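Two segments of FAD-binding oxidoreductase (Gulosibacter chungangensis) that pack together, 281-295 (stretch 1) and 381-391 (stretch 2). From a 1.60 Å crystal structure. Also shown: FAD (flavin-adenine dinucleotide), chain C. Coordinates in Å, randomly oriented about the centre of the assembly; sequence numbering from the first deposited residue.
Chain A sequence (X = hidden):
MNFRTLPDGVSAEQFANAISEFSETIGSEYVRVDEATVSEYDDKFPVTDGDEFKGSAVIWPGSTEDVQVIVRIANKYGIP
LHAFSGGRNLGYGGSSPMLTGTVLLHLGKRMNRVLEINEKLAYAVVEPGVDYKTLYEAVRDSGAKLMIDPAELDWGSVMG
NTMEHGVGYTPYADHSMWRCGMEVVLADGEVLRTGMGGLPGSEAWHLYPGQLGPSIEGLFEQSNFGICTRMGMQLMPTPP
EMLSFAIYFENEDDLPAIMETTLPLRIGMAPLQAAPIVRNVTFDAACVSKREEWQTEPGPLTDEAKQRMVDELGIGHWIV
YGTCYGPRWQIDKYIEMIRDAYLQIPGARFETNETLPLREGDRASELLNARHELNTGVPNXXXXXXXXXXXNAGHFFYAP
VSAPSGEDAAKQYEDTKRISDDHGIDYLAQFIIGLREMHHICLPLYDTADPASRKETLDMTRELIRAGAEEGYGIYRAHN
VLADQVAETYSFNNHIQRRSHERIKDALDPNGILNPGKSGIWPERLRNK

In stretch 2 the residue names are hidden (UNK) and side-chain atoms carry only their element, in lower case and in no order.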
# COMPACT_ATOMS: atom_id res chain seq x y z
N VAL A 281 -13.83 28.83 8.93
CA VAL A 281 -13.61 29.64 10.16
C VAL A 281 -14.27 28.94 11.35
O VAL A 281 -13.69 28.95 12.49
CB VAL A 281 -14.08 31.10 10.00
CG1 VAL A 281 -15.55 31.24 9.76
CG2 VAL A 281 -13.65 31.91 11.21
N THR A 282 -15.40 28.28 11.16
CA THR A 282 -16.07 27.66 12.32
C THR A 282 -15.16 26.61 12.97
O THR A 282 -15.14 26.52 14.24
CB THR A 282 -17.40 27.04 11.91
OG1 THR A 282 -18.11 28.06 11.20
CG2 THR A 282 -18.21 26.61 13.11
N PHE A 283 -14.43 25.84 12.16
CA PHE A 283 -13.59 24.75 12.70
C PHE A 283 -12.50 25.40 13.54
O PHE A 283 -12.30 25.05 14.71
CB PHE A 283 -13.11 23.88 11.54
CG PHE A 283 -12.62 22.51 11.91
CD1 PHE A 283 -12.62 21.52 10.96
CD2 PHE A 283 -12.20 22.21 13.20
CE1 PHE A 283 -12.18 20.25 11.28
CE2 PHE A 283 -11.77 20.93 13.52
CZ PHE A 283 -11.70 19.97 12.55
N ASP A 284 -11.83 26.42 12.98
CA ASP A 284 -10.75 27.07 13.76
C ASP A 284 -11.35 27.70 15.01
O ASP A 284 -10.74 27.58 16.09
CB ASP A 284 -9.97 28.10 12.94
CG ASP A 284 -8.63 27.61 12.38
OD1 ASP A 284 -8.27 26.40 12.55
OD2 ASP A 284 -7.94 28.48 11.79
N ALA A 285 -12.43 28.45 14.88
CA ALA A 285 -13.07 29.11 16.04
C ALA A 285 -13.35 28.08 17.14
O ALA A 285 -13.02 28.30 18.29
CB ALA A 285 -14.32 29.81 15.56
N ALA A 286 -13.87 26.93 16.77
CA ALA A 286 -14.30 25.93 17.78
C ALA A 286 -13.09 25.34 18.54
O ALA A 286 -13.30 24.79 19.63
CB ALA A 286 -15.13 24.89 17.10
N CYS A 287 -11.86 25.53 18.04
CA CYS A 287 -10.63 25.10 18.73
C CYS A 287 -10.15 26.09 19.77
O CYS A 287 -9.30 25.69 20.59
CB CYS A 287 -9.54 24.76 17.72
SG CYS A 287 -9.99 23.33 16.71
N VAL A 288 -10.61 27.33 19.73
CA VAL A 288 -10.07 28.43 20.59
C VAL A 288 -11.18 29.24 21.22
O VAL A 288 -10.86 30.21 21.90
CB VAL A 288 -9.17 29.39 19.81
CG1 VAL A 288 -7.88 28.70 19.40
CG2 VAL A 288 -9.92 30.01 18.64
N SER A 289 -12.42 28.80 21.09
CA SER A 289 -13.56 29.57 21.64
C SER A 289 -14.79 28.69 21.71
O SER A 289 -14.83 27.65 21.05
CB SER A 289 -13.80 30.78 20.82
OG SER A 289 -14.34 30.42 19.53
N LYS A 290 -15.82 29.21 22.37
CA LYS A 290 -17.15 28.56 22.48
C LYS A 290 -18.16 29.34 21.63
O LYS A 290 -17.94 30.51 21.32
CB LYS A 290 -17.63 28.57 23.94
CG LYS A 290 -16.78 27.75 24.88
CD LYS A 290 -17.42 27.59 26.25
CE LYS A 290 -16.67 26.59 27.10
NZ LYS A 290 -15.24 26.96 27.21
N ARG A 291 -19.20 28.65 21.20
CA ARG A 291 -20.17 29.18 20.24
C ARG A 291 -20.74 30.50 20.72
O ARG A 291 -20.91 31.41 19.91
CB ARG A 291 -21.34 28.20 20.16
CG ARG A 291 -22.18 28.39 18.91
CD ARG A 291 -23.30 27.39 18.89
NE ARG A 291 -23.98 27.29 17.58
CZ ARG A 291 -25.05 27.97 17.20
NH1 ARG A 291 -25.63 28.84 18.01
NH2 ARG A 291 -25.55 27.76 15.98
N GLU A 292 -21.07 30.60 22.01
CA GLU A 292 -21.77 31.80 22.55
C GLU A 292 -20.85 33.02 22.48
O GLU A 292 -21.39 34.17 22.59
CB GLU A 292 -22.27 31.52 23.95
CG GLU A 292 -23.51 30.64 23.92
CD GLU A 292 -24.10 30.37 25.29
OE1 GLU A 292 -25.34 30.30 25.35
OE2 GLU A 292 -23.32 30.28 26.30
N GLU A 293 -19.54 32.83 22.32
CA GLU A 293 -18.63 34.01 22.19
C GLU A 293 -18.99 34.75 20.91
O GLU A 293 -18.69 35.97 20.78
CB GLU A 293 -17.16 33.61 22.22
CG GLU A 293 -16.73 33.04 23.57
CD GLU A 293 -15.29 32.58 23.62
OE1 GLU A 293 -15.02 31.44 24.05
OE2 GLU A 293 -14.40 33.41 23.33
N TRP A 294 -19.63 34.06 19.96
CA TRP A 294 -19.93 34.61 18.62
C TRP A 294 -21.43 34.87 18.44
O TRP A 294 -21.75 35.83 17.70
CB TRP A 294 -19.42 33.65 17.54
CG TRP A 294 -18.03 33.21 17.86
CD1 TRP A 294 -17.62 31.99 18.31
CD2 TRP A 294 -16.87 34.06 17.86
NE1 TRP A 294 -16.28 32.00 18.52
CE2 TRP A 294 -15.80 33.25 18.27
CE3 TRP A 294 -16.65 35.39 17.53
CZ2 TRP A 294 -14.51 33.75 18.36
CZ3 TRP A 294 -15.37 35.89 17.66
CH2 TRP A 294 -14.31 35.08 18.06
N GLN A 295 -22.28 34.03 19.00
CA GLN A 295 -23.71 34.10 18.73
C GLN A 295 -24.46 33.45 19.88
O GLN A 295 -24.17 32.30 20.19
CB GLN A 295 -24.05 33.46 17.38
CG GLN A 295 -25.53 33.24 17.20
CD GLN A 295 -25.85 32.77 15.80
OE1 GLN A 295 -25.23 33.23 14.84
NE2 GLN A 295 -26.80 31.84 15.70
N UNK A 381 -3.78 17.77 22.06
CA UNK A 381 -5.25 17.56 22.02
C UNK A 381 -5.94 18.91 21.87
O UNK A 381 -7.07 19.09 22.34
c UNK A 381 -5.70 16.81 23.26
c UNK A 381 -5.73 16.57 25.69
n UNK A 381 -4.48 13.20 26.44
c UNK A 381 -5.31 17.48 24.56
n UNK A 381 -5.01 15.30 25.67
c UNK A 381 -5.21 14.29 26.52
n UNK A 381 -6.17 14.35 27.43
N UNK A 382 -5.29 19.83 21.19
CA UNK A 382 -5.84 21.18 20.95
C UNK A 382 -7.27 21.07 20.39
O UNK A 382 -8.11 21.79 20.93
c UNK A 382 -6.07 25.29 19.20
c UNK A 382 -5.23 23.42 20.02
c UNK A 382 -5.04 24.38 20.94
c UNK A 382 -4.89 21.97 20.06
n UNK A 382 -5.58 25.54 20.44
n UNK A 382 -5.90 24.00 18.94
N UNK A 383 -7.54 20.21 19.40
CA UNK A 383 -8.86 20.06 18.74
C UNK A 383 -9.92 19.46 19.68
O UNK A 383 -11.09 19.52 19.30
o UNK A 383 -7.74 19.73 16.65
c UNK A 383 -8.80 19.25 17.45
N UNK A 384 -9.55 18.96 20.86
CA UNK A 384 -10.49 18.49 21.90
C UNK A 384 -11.35 19.66 22.41
O UNK A 384 -12.48 19.45 22.86
c UNK A 384 -9.75 17.80 23.03
N UNK A 385 -10.92 20.90 22.23
CA UNK A 385 -11.74 22.08 22.56
C UNK A 385 -13.07 22.11 21.81
O UNK A 385 -14.04 22.72 22.31
c UNK A 385 -10.89 23.29 22.24
N UNK A 386 -13.18 21.45 20.64
CA UNK A 386 -14.45 21.49 19.89
C UNK A 386 -15.56 20.83 20.74
O UNK A 386 -16.72 21.19 20.53
c UNK A 386 -14.37 20.86 18.48
c UNK A 386 -13.27 21.51 17.69
c UNK A 386 -14.23 19.35 18.50
N UNK A 387 -15.21 19.93 21.67
CA UNK A 387 -16.19 19.24 22.57
C UNK A 387 -16.85 20.25 23.53
O UNK A 387 -17.87 19.93 24.16
c UNK A 387 -15.27 16.75 21.29
c UNK A 387 -14.58 15.87 20.50
c UNK A 387 -13.02 15.51 22.25
c UNK A 387 -14.81 17.07 22.55
c UNK A 387 -13.66 16.46 23.02
c UNK A 387 -13.47 15.23 20.98
c UNK A 387 -15.54 18.10 23.38
N UNK A 388 -16.25 21.42 23.68
CA UNK A 388 -16.74 22.45 24.63
C UNK A 388 -17.41 23.56 23.85
O UNK A 388 -17.84 24.54 24.47
o UNK A 388 -13.80 21.96 26.62
c UNK A 388 -15.02 21.94 26.45
o UNK A 388 -15.77 21.07 26.92
c UNK A 388 -15.62 22.99 25.54
N UNK A 389 -17.56 23.44 22.52
CA UNK A 389 -18.17 24.52 21.70
C UNK A 389 -19.54 24.89 22.26
O UNK A 389 -19.88 26.08 22.30
c UNK A 389 -18.89 24.88 19.25
c UNK A 389 -17.26 26.93 19.03
c UNK A 389 -18.37 26.13 18.74
n UNK A 389 -20.23 25.59 17.61
c UNK A 389 -17.93 28.45 17.30
c UNK A 389 -17.05 28.09 18.32
c UNK A 389 -19.23 26.51 17.68
c UNK A 389 -19.99 24.60 18.50
c UNK A 389 -19.01 27.68 16.96
c UNK A 389 -18.31 23.98 20.28
N UNK A 390 -20.29 23.87 22.67
CA UNK A 390 -21.46 23.99 23.56
C UNK A 390 -21.48 22.72 24.42
O UNK A 390 -20.79 21.74 24.11
c UNK A 390 -22.73 24.23 22.75
c UNK A 390 -22.99 23.20 21.68
c UNK A 390 -23.49 21.31 19.72
c UNK A 390 -23.01 22.55 19.36
c UNK A 390 -23.43 21.94 22.03
c UNK A 390 -22.80 23.50 20.34
c UNK A 390 -23.70 21.00 21.05
N UNK A 391 -22.32 22.68 25.46
CA UNK A 391 -22.30 21.54 26.37
C UNK A 391 -22.64 20.23 25.64
O UNK A 391 -23.58 20.20 24.93
c UNK A 391 -23.17 23.78 25.96
c UNK A 391 -23.32 21.92 27.47
c UNK A 391 -23.37 23.41 27.42
PA FAD C . -9.55 2.25 18.16
O1A FAD C . -10.88 2.75 18.62
O2A FAD C . -8.71 1.45 19.12
O5B FAD C . -9.79 1.38 16.88
C5B FAD C . -10.66 1.79 15.83
C4B FAD C . -11.19 0.54 15.17
O4B FAD C . -10.11 -0.20 14.53
C3B FAD C . -11.85 -0.49 16.09
O3B FAD C . -13.21 -0.15 16.37
C2B FAD C . -11.63 -1.81 15.33
O2B FAD C . -12.62 -1.93 14.32
C1B FAD C . -10.24 -1.59 14.75
N9A FAD C . -9.16 -2.02 15.60
C8A FAD C . -8.41 -1.22 16.41
N7A FAD C . -7.50 -1.89 17.04
C5A FAD C . -7.69 -3.20 16.69
C6A FAD C . -6.99 -4.37 17.00
N6A FAD C . -5.97 -4.41 17.87
N1A FAD C . -7.44 -5.52 16.46
C2A FAD C . -8.48 -5.47 15.58
N3A FAD C . -9.19 -4.42 15.18
C4A FAD C . -8.73 -3.30 15.79
N1 FAD C . -9.07 10.45 12.83
C2 FAD C . -8.04 10.49 12.01
O2 FAD C . -7.62 9.45 11.44
N3 FAD C . -7.34 11.62 11.81
C4 FAD C . -7.70 12.82 12.37
O4 FAD C . -6.97 13.82 12.22
C4X FAD C . -8.80 12.83 13.20
N5 FAD C . -9.16 13.98 13.72
C5X FAD C . -10.25 13.96 14.55
C6 FAD C . -10.64 15.17 15.14
C7 FAD C . -11.69 15.25 16.03
C7M FAD C . -12.05 16.58 16.66
C8 FAD C . -12.38 14.06 16.36
C8M FAD C . -13.53 14.08 17.32
C9 FAD C . -12.03 12.86 15.75
C9A FAD C . -10.95 12.78 14.85
N10 FAD C . -10.54 11.58 14.27
C10 FAD C . -9.44 11.57 13.43
C1' FAD C . -11.18 10.28 14.61
C2' FAD C . -10.53 9.57 15.81
O2' FAD C . -10.25 10.52 16.89
C3' FAD C . -9.18 8.88 15.51
O3' FAD C . -9.25 8.19 14.29
C4' FAD C . -8.69 7.90 16.59
O4' FAD C . -7.26 7.76 16.50
C5' FAD C . -9.35 6.56 16.46
O5' FAD C . -9.49 5.91 17.73
P FAD C . -8.38 4.90 18.28
O1P FAD C . -8.55 4.79 19.76
O2P FAD C . -7.07 5.39 17.75
O3P FAD C . -8.73 3.51 17.58
O HOH W 1 -14.79 25.32 22.66
O HOH W 2 -21.46 28.02 23.54

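Position 381 carries three carbons, a nitrogen, and a terminal carbon bearing two further nitrogens; this guanidinium end identifies Arg 381, which lies beyond reach of stretch 1. At 382, one carbon leads to a five-membered ring of three carbons and two nitrogens, an imidazole. One ring carbon lies 3.5 Å from Cys 287 O and 3.9 Å from Val 288 CG1, which meets the ring at its edge; the residue is His 382.

Position 383 has one carbon and one oxygen, the oxygen 4.2 Å from Cys 287 SG: Ser 383. Position 384 bears a single carbon that points away from stretch 1 and touches nothing there, as fits Ala 384. At 385 there is again a lone carbon, but it points toward stretch 1, and this CB lies 3.3 Å from Cys 287 O; the residue is Ala 385.

The side chain at 386 is one carbon carrying two more. One branch lies 3.9 Å from both Ala 286 CB and Cys 287 SG, and the other lies 4.0 Å from FAD C7M. This is Val 386, whose CG1 and CG2 thus face Ala 286 and Cys 287 and the flavin, respectively. Position 387 shows one carbon and a six-carbon ring without a further atom; it points away from stretch 1, and a ring carbon meets FAD C8M at 3.8 Å, hence Phe 387.

Position 388 has two carbons, the second carrying two oxygens. Its CB lies 4.1 Å from Lys 290 CE and its backbone O 3.4 Å from Lys 290 CG; a carboxylate on so short a chain is Asp 388. At 389, one carbon leads to fused five- and six-membered rings of eight carbons and one nitrogen, an indole. Ala 286 CB sits over one face, Arg 291 CB covers the opposite face, and Ser 289 O lies at the edge, 3.2 Å from a ring carbon: Trp 389. Position 390 has one carbon and a six-carbon ring, one ring atom 4.2 Å from Arg 291 CD, giving Phe 390. At 391, three carbons close a ring onto the backbone nitrogen, which makes it Pro 391, without contact.

Trp 389 dominates the interface, its ring sandwiched between Ala 286 and Arg 291, with Ala 286 CB 3.5 Å from Trp 389 CE3. The one direct hydrogen bond between the stretches, nearly straight, runs from Arg 291 N to Trp 389 O at 2.9 Å. Water 2 extends this link by joining Trp 389 O to Glu 292 N, and water 1 bridges Ser 289 O and Ala 385 O.

Stretch 2 (381-391) RHSAAVFDWFP
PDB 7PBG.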